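Local structure of fibronectin type III domain-containing protein (Simiduia agarivorans, 6P2K) at residues L422-D427 against N434-R439; T461-A466 against R512-S517. The protein probably hydrolyses the beta-1,4-glucan backbone of polysaccharides such as xyloglucan, as family 74 glycoside hydrolases do, with this chain holding the beta-propeller region. One frame throughout, in Å; residues are numbered along the deposited sequence.

Interaction 1. Residues L422-D427 against N434-R439; sequences LMESWD and NMQHRR
L422, M423 and E424 pack against N434, Q436 and H437 in a buried, short-range contact between strand 421-425 of a propeller sheet and the 3-10 turn 435-437, which comes after the short strand 431-432. The backbones come close where M423 and N434 lie alongside, with CA atoms 4.6 Å apart. L422 O receives a C-H...O contact from N434 CA at 3.2 Å. M423 suits the space beside N434 because its flexible thioether chain can fold: CG lies anti to the backbone N (chi1 -176°), and two further bends bring CE to 3.7 Å from N434 CB. N434 gives its amide ND2 to N420 O, leaving CB for M423. H437 rests its CB 3.9 Å from L422 N, while its ring turns back so that H437 ND1 donates to N434 O at 2.6 Å; this carbonyl also takes H437 N, so two donors of a single residue pin the turn. The side chains of E424 and Q436 cross at about a right angle, their carboxylate and amide planes 79° apart and E424 OE1 3.9 Å from Q436 OE1. W493 NE1 donates to E424 OE1, and K482 NZ meets E424 OE2, in a salt bridge, and Q436 OE1; these donors probably ease the approach of the oxygens. Strand 412-417 flanks 421-425, Y412 bonding to E424 OE2; strand 493-496 touches L422 and Q436 through W493.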
ATOM      1  N   LEU B 422      29.246   2.111  -6.533  1.00 17.50           N
ATOM      2  CA  LEU B 422      28.119   2.422  -7.412  1.00 17.11           C
ATOM      3  C   LEU B 422      27.901   3.929  -7.424  1.00 16.41           C
ATOM      4  O   LEU B 422      27.313   4.488  -6.498  1.00 16.81           O
ATOM      5  CB  LEU B 422      26.857   1.701  -6.943  1.00 15.16           C
ATOM      6  CG  LEU B 422      26.891   0.178  -6.778  1.00 19.11           C
ATOM      7  CD1 LEU B 422      25.774  -0.285  -5.854  1.00 15.83           C
ATOM      8  CD2 LEU B 422      26.784  -0.519  -8.127  1.00 16.39           C
ATOM      9  N   MET B 423      28.358   4.593  -8.486  1.00 13.16           N
ATOM     10  CA  MET B 423      28.198   6.036  -8.651  1.00 13.69           C
ATOM     11  C   MET B 423      27.087   6.275  -9.669  1.00 16.76           C
ATOM     12  O   MET B 423      27.232   5.930 -10.845  1.00 20.01           O
ATOM     13  CB  MET B 423      29.512   6.674  -9.103  1.00 13.76           C
ATOM     14  CG  MET B 423      29.471   8.187  -9.203  1.00 17.49           C
ATOM     15  SD  MET B 423      29.315   8.979  -7.591  1.00 22.04           S
ATOM     16  CE  MET B 423      30.858   8.472  -6.831  1.00 23.02           C
ATOM     17  N   GLU B 424      25.981   6.863  -9.224  1.00 16.72           N
ATOM     18  CA  GLU B 424      24.756   6.870 -10.011  1.00 18.67           C
ATOM     19  C   GLU B 424      24.244   8.283 -10.241  1.00 19.63           C
ATOM     20  O   GLU B 424      24.368   9.160  -9.382  1.00 17.92           O
ATOM     21  CB  GLU B 424      23.671   6.033  -9.333  1.00 18.87           C
ATOM     22  CG  GLU B 424      24.025   4.555  -9.256  1.00 18.23           C
ATOM     23  CD  GLU B 424      22.969   3.741  -8.546  1.00 17.69           C
ATOM     24  OE1 GLU B 424      23.031   3.642  -7.305  1.00 18.86           O
ATOM     25  OE2 GLU B 424      22.073   3.206  -9.231  1.00 18.44           O
ATOM     26  N   SER B 425      23.647   8.485 -11.413  1.00 16.61           N
ATOM     27  CA  SER B 425      23.089   9.767 -11.816  1.00 17.34           C
ATOM     28  C   SER B 425      21.695   9.567 -12.382  1.00 18.31           C
ATOM     29  O   SER B 425      21.419   8.553 -13.028  1.00 18.16           O
ATOM     30  CB  SER B 425      23.973  10.456 -12.861  1.00 17.58           C
ATOM     31  OG  SER B 425      23.470  11.742 -13.182  1.00 17.56           O
ATOM     32  N   TRP B 426      20.820  10.544 -12.140  1.00 17.35           N
ATOM     33  CA  TRP B 426      19.473  10.540 -12.698  1.00 18.35           C
ATOM     34  C   TRP B 426      19.168  11.797 -13.503  1.00 20.34           C
ATOM     35  O   TRP B 426      17.997  12.049 -13.815  1.00 20.20           O
ATOM     36  CB  TRP B 426      18.438  10.355 -11.584  1.00 18.57           C
ATOM     37  CG  TRP B 426      18.670   9.104 -10.799  1.00 18.10           C
ATOM     38  CD1 TRP B 426      18.118   7.879 -11.028  1.00 17.90           C
ATOM     39  CD2 TRP B 426      19.546   8.946  -9.675  1.00 15.06           C
ATOM     40  NE1 TRP B 426      18.580   6.971 -10.106  1.00 17.37           N
ATOM     41  CE2 TRP B 426      19.459   7.601  -9.263  1.00 16.43           C
ATOM     42  CE3 TRP B 426      20.382   9.814  -8.969  1.00 13.04           C
ATOM     43  CZ2 TRP B 426      20.181   7.103  -8.177  1.00 16.04           C
ATOM     44  CZ3 TRP B 426      21.100   9.319  -7.891  1.00 17.61           C
ATOM     45  CH2 TRP B 426      20.993   7.975  -7.506  1.00 17.65           C
ATOM     46  N   ASP B 427      20.185  12.585 -13.857  1.00 19.88           N
ATOM     47  CA  ASP B 427      20.023  13.760 -14.712  1.00 23.05           C
ATOM     48  C   ASP B 427      21.024  13.735 -15.862  1.00 23.05           C
ATOM     49  O   ASP B 427      21.543  14.771 -16.287  1.00 21.24           O
ATOM     50  CB  ASP B 427      20.144  15.057 -13.908  1.00 24.18           C
ATOM     51  CG  ASP B 427      21.449  15.160 -13.124  1.00 26.17           C
ATOM     52  OD1 ASP B 427      22.418  14.430 -13.429  1.00 23.86           O
ATOM     53  OD2 ASP B 427      21.499  15.984 -12.185  1.00 24.73           O
ATOM     54  N   ASN B 434      26.487   8.241  -4.538  1.00 20.71           N
ATOM     55  CA  ASN B 434      26.932   6.863  -4.355  1.00 19.71           C
ATOM     56  C   ASN B 434      26.521   6.319  -2.991  1.00 18.27           C
ATOM     57  O   ASN B 434      27.070   5.311  -2.535  1.00 18.15           O
ATOM     58  CB  ASN B 434      28.446   6.742  -4.570  1.00 15.81           C
ATOM     59  CG  ASN B 434      29.269   7.213  -3.376  1.00 16.42           C
ATOM     60  OD1 ASN B 434      28.834   8.043  -2.580  1.00 13.61           O
ATOM     61  ND2 ASN B 434      30.472   6.670  -3.249  1.00 13.84           N
ATOM     62  N   MET B 435      25.543   6.962  -2.341  1.00 19.56           N
ATOM     63  CA  MET B 435      25.150   6.567  -0.991  1.00 18.95           C
ATOM     64  C   MET B 435      24.588   5.151  -0.949  1.00 17.79           C
ATOM     65  O   MET B 435      24.715   4.468   0.074  1.00 18.04           O
ATOM     66  CB  MET B 435      24.123   7.556  -0.432  1.00 17.70           C
ATOM     67  CG  MET B 435      24.660   8.963  -0.188  1.00 19.58           C
ATOM     68  SD  MET B 435      26.020   9.045   1.002  1.00 20.44           S
ATOM     69  CE  MET B 435      25.222   8.434   2.485  1.00 20.93           C
ATOM     70  N   GLN B 436      23.971   4.685  -2.040  1.00 14.19           N
ATOM     71  CA  GLN B 436      23.356   3.361  -2.028  1.00 14.16           C
ATOM     72  C   GLN B 436      24.372   2.225  -2.006  1.00 17.89           C
ATOM     73  O   GLN B 436      23.971   1.075  -1.797  1.00 18.11           O
ATOM     74  CB  GLN B 436      22.412   3.198  -3.226  1.00 14.39           C
ATOM     75  CG  GLN B 436      21.168   4.086  -3.147  1.00 19.01           C
ATOM     76  CD  GLN B 436      20.041   3.641  -4.078  1.00 24.39           C
ATOM     77  OE1 GLN B 436      20.156   2.645  -4.793  1.00 20.11           O
ATOM     78  NE2 GLN B 436      18.940   4.388  -4.065  1.00 27.95           N
ATOM     79  N   HIS B 437      25.664   2.500  -2.198  1.00 13.09           N
ATOM     80  CA  HIS B 437      26.658   1.440  -2.066  1.00 15.94           C
ATOM     81  C   HIS B 437      26.967   1.117  -0.610  1.00 17.52           C
ATOM     82  O   HIS B 437      27.551   0.062  -0.332  1.00 13.59           O
ATOM     83  CB  HIS B 437      27.939   1.811  -2.826  1.00 15.60           C
ATOM     84  CG  HIS B 437      29.009   2.435  -1.981  1.00 19.32           C
ATOM     85  ND1 HIS B 437      29.086   3.797  -1.764  1.00 21.08           N
ATOM     86  CD2 HIS B 437      30.070   1.892  -1.337  1.00 19.17           C
ATOM     87  CE1 HIS B 437      30.136   4.061  -1.007  1.00 19.43           C
ATOM     88  NE2 HIS B 437      30.749   2.924  -0.732  1.00 20.54           N
ATOM     89  N   ARG B 438      26.554   1.976   0.319  1.00 15.60           N
ATOM     90  CA  ARG B 438      26.752   1.747   1.748  1.00 19.91           C
ATOM     91  C   ARG B 438      25.531   1.007   2.282  1.00 22.53           C
ATOM     92  O   ARG B 438      24.507   1.617   2.603  1.00 20.56           O
ATOM     93  CB  ARG B 438      26.987   3.071   2.464  1.00 24.36           C
ATOM     94  CG  ARG B 438      27.828   4.051   1.649  1.00 28.49           C
ATOM     95  CD  ARG B 438      28.328   5.224   2.478  1.00 35.30           C
ATOM     96  NE  ARG B 438      29.571   4.910   3.177  1.00 43.53           N
ATOM     97  CZ  ARG B 438      30.778   5.280   2.759  1.00 41.70           C
ATOM     98  NH1 ARG B 438      30.919   5.973   1.635  1.00 37.12           N
ATOM     99  NH2 ARG B 438      31.846   4.947   3.468  1.00 43.79           N
ATOM    100  N   ARG B 439      25.640  -0.320   2.374  1.00 19.61           N
ATOM    101  CA  ARG B 439      24.498  -1.172   2.670  1.00 20.22           C
ATOM    102  C   ARG B 439      24.224  -1.323   4.162  1.00 21.54           C
ATOM    103  O   ARG B 439      23.171  -1.854   4.529  1.00 21.69           O
ATOM    104  CB  ARG B 439      24.699  -2.563   2.051  1.00 18.29           C
ATOM    105  CG  ARG B 439      25.119  -2.551   0.584  1.00 15.53           C
ATOM    106  CD  ARG B 439      24.126  -1.796  -0.303  1.00 18.40           C
ATOM    107  NE  ARG B 439      22.848  -2.492  -0.452  1.00 17.35           N
ATOM    108  CZ  ARG B 439      21.836  -2.040  -1.188  1.00 19.91           C
ATOM    109  NH1 ARG B 439      21.949  -0.892  -1.847  1.00 15.78           N
ATOM    110  NH2 ARG B 439      20.709  -2.736  -1.267  1.00 20.39           N
TER

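Interaction 2. Residues T461-A466 against R512-S517; sequences TVVAQA and RDVAVS
The flat amide of Q465 is not what meets V514: Q465 touches V514 CG2 with its CB, at 4.2 Å, and the chain then bends at chi2 (65°) to carry the amide to R478 N, which donates to OE1, and to N476 O, which accepts from NE2. The other flat ends are likewise engaged outside the interface: the R512 guanidinium makes a cation-pi contact with W616, and the D513 carboxylate gives OD1 to a zinc ion and accepts from I573 N at OD2. What joins the two strands is therefore aliphatic. V463 directs CG2 into the interface, 3.9 Å from V514 CG1 and 4.1 Å from V516 CG2, so one methyl spans two valines that lie two residues apart on the same face of their strand. Compact, beta-branched valines suit this layer between sheets, since they fill it without polar groups to satisfy. The strand segments run nearly antiparallel, at 170°, with axes 7.1 Å apart at their closest. Strand 459-467 is hydrogen-bonded between 447-456 and 478-483 in one propeller blade; strand 511-516 is the first strand of the next blade, with A515 facing strand 567-575 of the blade beyond.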
ATOM      1  N   THR B 461      16.773  -2.809 -16.552  1.00 19.70           N
ATOM      2  CA  THR B 461      17.316  -3.220 -15.265  1.00 17.04           C
ATOM      3  C   THR B 461      18.833  -3.163 -15.312  1.00 21.57           C
ATOM      4  O   THR B 461      19.459  -3.860 -16.120  1.00 16.61           O
ATOM      5  CB  THR B 461      16.845  -4.634 -14.910  1.00 16.29           C
ATOM      6  OG1 THR B 461      15.413  -4.672 -14.912  1.00 20.28           O
ATOM      7  CG2 THR B 461      17.364  -5.051 -13.540  1.00 17.73           C
ATOM      8  N   VAL B 462      19.421  -2.339 -14.441  1.00 16.79           N
ATOM      9  CA  VAL B 462      20.870  -2.298 -14.304  1.00 17.22           C
ATOM     10  C   VAL B 462      21.353  -3.621 -13.729  1.00 17.38           C
ATOM     11  O   VAL B 462      20.745  -4.172 -12.805  1.00 20.57           O
ATOM     12  CB  VAL B 462      21.289  -1.127 -13.396  1.00 18.55           C
ATOM     13  CG1 VAL B 462      22.749  -0.754 -13.636  1.00 15.01           C
ATOM     14  CG2 VAL B 462      20.368   0.067 -13.593  1.00 14.59           C
ATOM     15  N   VAL B 463      22.446  -4.145 -14.280  1.00 13.55           N
ATOM     16  CA  VAL B 463      23.158  -5.279 -13.704  1.00 18.50           C
ATOM     17  C   VAL B 463      24.585  -4.837 -13.416  1.00 17.90           C
ATOM     18  O   VAL B 463      25.164  -4.050 -14.173  1.00 16.18           O
ATOM     19  CB  VAL B 463      23.143  -6.518 -14.627  1.00 18.24           C
ATOM     20  CG1 VAL B 463      21.721  -6.976 -14.867  1.00 18.05           C
ATOM     21  CG2 VAL B 463      23.847  -6.226 -15.952  1.00 17.43           C
ATOM     22  N   ALA B 464      25.148  -5.328 -12.313  1.00 15.86           N
ATOM     23  CA  ALA B 464      26.462  -4.867 -11.893  1.00 17.33           C
ATOM     24  C   ALA B 464      27.206  -5.959 -11.141  1.00 18.16           C
ATOM     25  O   ALA B 464      26.614  -6.715 -10.365  1.00 16.31           O
ATOM     26  CB  ALA B 464      26.355  -3.616 -11.009  1.00 15.69           C
ATOM     27  N   GLN B 465      28.507  -6.037 -11.396  1.00 17.32           N
ATOM     28  CA  GLN B 465      29.433  -6.688 -10.481  1.00 19.44           C
ATOM     29  C   GLN B 465      29.785  -5.676  -9.395  1.00 19.96           C
ATOM     30  O   GLN B 465      30.348  -4.618  -9.693  1.00 22.56           O
ATOM     31  CB  GLN B 465      30.674  -7.160 -11.238  1.00 17.68           C
ATOM     32  CG  GLN B 465      31.967  -7.201 -10.432  1.00 19.31           C
ATOM     33  CD  GLN B 465      31.923  -8.215  -9.303  1.00 23.05           C
ATOM     34  OE1 GLN B 465      31.253  -9.244  -9.404  1.00 20.71           O
ATOM     35  NE2 GLN B 465      32.643  -7.931  -8.224  1.00 21.83           N
ATOM     36  N   ALA B 466      29.414  -5.969  -8.149  1.00 15.76           N
ATOM     37  CA  ALA B 466      29.578  -5.005  -7.064  1.00 16.51           C
ATOM     38  C   ALA B 466      29.952  -5.732  -5.784  1.00 18.08           C
ATOM     39  O   ALA B 466      29.259  -6.668  -5.376  1.00 17.63           O
ATOM     40  CB  ALA B 466      28.298  -4.189  -6.848  1.00 12.62           C
ATOM     41  N   ARG B 512      34.635 -10.335 -13.492  1.00 20.33           N
ATOM     42  CA  ARG B 512      35.416  -9.233 -14.048  1.00 21.20           C
ATOM     43  C   ARG B 512      34.686  -8.536 -15.191  1.00 22.39           C
ATOM     44  O   ARG B 512      34.886  -7.337 -15.408  1.00 21.37           O
ATOM     45  CB  ARG B 512      36.791  -9.715 -14.502  1.00 19.59           C
ATOM     46  CG  ARG B 512      37.745  -8.559 -14.714  1.00 21.45           C
ATOM     47  CD  ARG B 512      39.174  -8.990 -14.951  1.00 24.77           C
ATOM     48  NE  ARG B 512      40.011  -7.822 -15.210  1.00 19.52           N
ATOM     49  CZ  ARG B 512      41.066  -7.818 -16.019  1.00 24.79           C
ATOM     50  NH1 ARG B 512      41.423  -8.928 -16.652  1.00 23.46           N
ATOM     51  NH2 ARG B 512      41.761  -6.698 -16.196  1.00 24.79           N
ATOM     52  N   ASP B 513      33.835  -9.248 -15.925  1.00 22.81           N
ATOM     53  CA  ASP B 513      32.880  -8.566 -16.785  1.00 22.14           C
ATOM     54  C   ASP B 513      31.525  -9.249 -16.690  1.00 20.85           C
ATOM     55  O   ASP B 513      31.416 -10.441 -16.393  1.00 19.65           O
ATOM     56  CB  ASP B 513      33.334  -8.495 -18.252  1.00 22.64           C
ATOM     57  CG  ASP B 513      32.593  -7.409 -19.055  1.00 24.96           C
ATOM     58  OD1 ASP B 513      32.350  -6.283 -18.536  1.00 21.73           O
ATOM     59  OD2 ASP B 513      32.262  -7.685 -20.231  1.00 23.51           O
ATOM     60  N   VAL B 514      30.496  -8.441 -16.914  1.00 22.92           N
ATOM     61  CA  VAL B 514      29.101  -8.851 -16.967  1.00 20.66           C
ATOM     62  C   VAL B 514      28.522  -8.188 -18.205  1.00 23.26           C
ATOM     63  O   VAL B 514      28.698  -6.981 -18.397  1.00 23.40           O
ATOM     64  CB  VAL B 514      28.333  -8.410 -15.705  1.00 18.13           C
ATOM     65  CG1 VAL B 514      26.843  -8.645 -15.867  1.00 15.25           C
ATOM     66  CG2 VAL B 514      28.878  -9.103 -14.462  1.00 12.59           C
ATOM     67  N   ALA B 515      27.863  -8.967 -19.061  1.00 23.20           N
ATOM     68  CA  ALA B 515      27.389  -8.416 -20.321  1.00 19.67           C
ATOM     69  C   ALA B 515      26.033  -8.997 -20.689  1.00 22.22           C
ATOM     70  O   ALA B 515      25.777 -10.189 -20.491  1.00 24.38           O
ATOM     71  CB  ALA B 515      28.395  -8.671 -21.453  1.00 18.95           C
ATOM     72  N   VAL B 516      25.177  -8.139 -21.242  1.00 20.22           N
ATOM     73  CA  VAL B 516      23.818  -8.490 -21.634  1.00 17.41           C
ATOM     74  C   VAL B 516      23.802  -8.817 -23.122  1.00 21.09           C
ATOM     75  O   VAL B 516      24.453  -8.138 -23.930  1.00 23.65           O
ATOM     76  CB  VAL B 516      22.855  -7.334 -21.303  1.00 18.81           C
ATOM     77  CG1 VAL B 516      21.453  -7.653 -21.749  1.00 20.71           C
ATOM     78  CG2 VAL B 516      22.888  -7.031 -19.809  1.00 17.44           C
ATOM     79  N   SER B 517      23.072  -9.862 -23.487  1.00 18.64           N
ATOM     80  CA  SER B 517      22.943 -10.228 -24.895  1.00 20.27           C
ATOM     81  C   SER B 517      22.093  -9.206 -25.633  1.00 20.24           C
ATOM     82  O   SER B 517      20.936  -8.991 -25.250  1.00 20.51           O
ATOM     83  CB  SER B 517      22.316 -11.613 -25.028  1.00 24.17           C
ATOM     84  OG  SER B 517      21.694 -11.773 -26.296  1.00 21.99           O
TER

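Interactions 1 and 2 follow each other along the chain, their centres about 16 Å apart, and they meet through L422. Its CD2 lies 4.2 Å from A466 CB and 4.3 Å from A464 CB, on the face of strand 459-467 turned away from 512-517, so this strand is packed between L422 of interaction 1 and strand 511-516. Interaction 2 lies nearer the metal: D513 shares a zinc ion with D405, and the side chain of V514 is about 6 Å from that ion, against about 13 Å for L422. D405 belongs to strand 403-409, in the same sheet as 421-425, so the zinc links the sheet of interaction 1 to strand 511-516 of interaction 2.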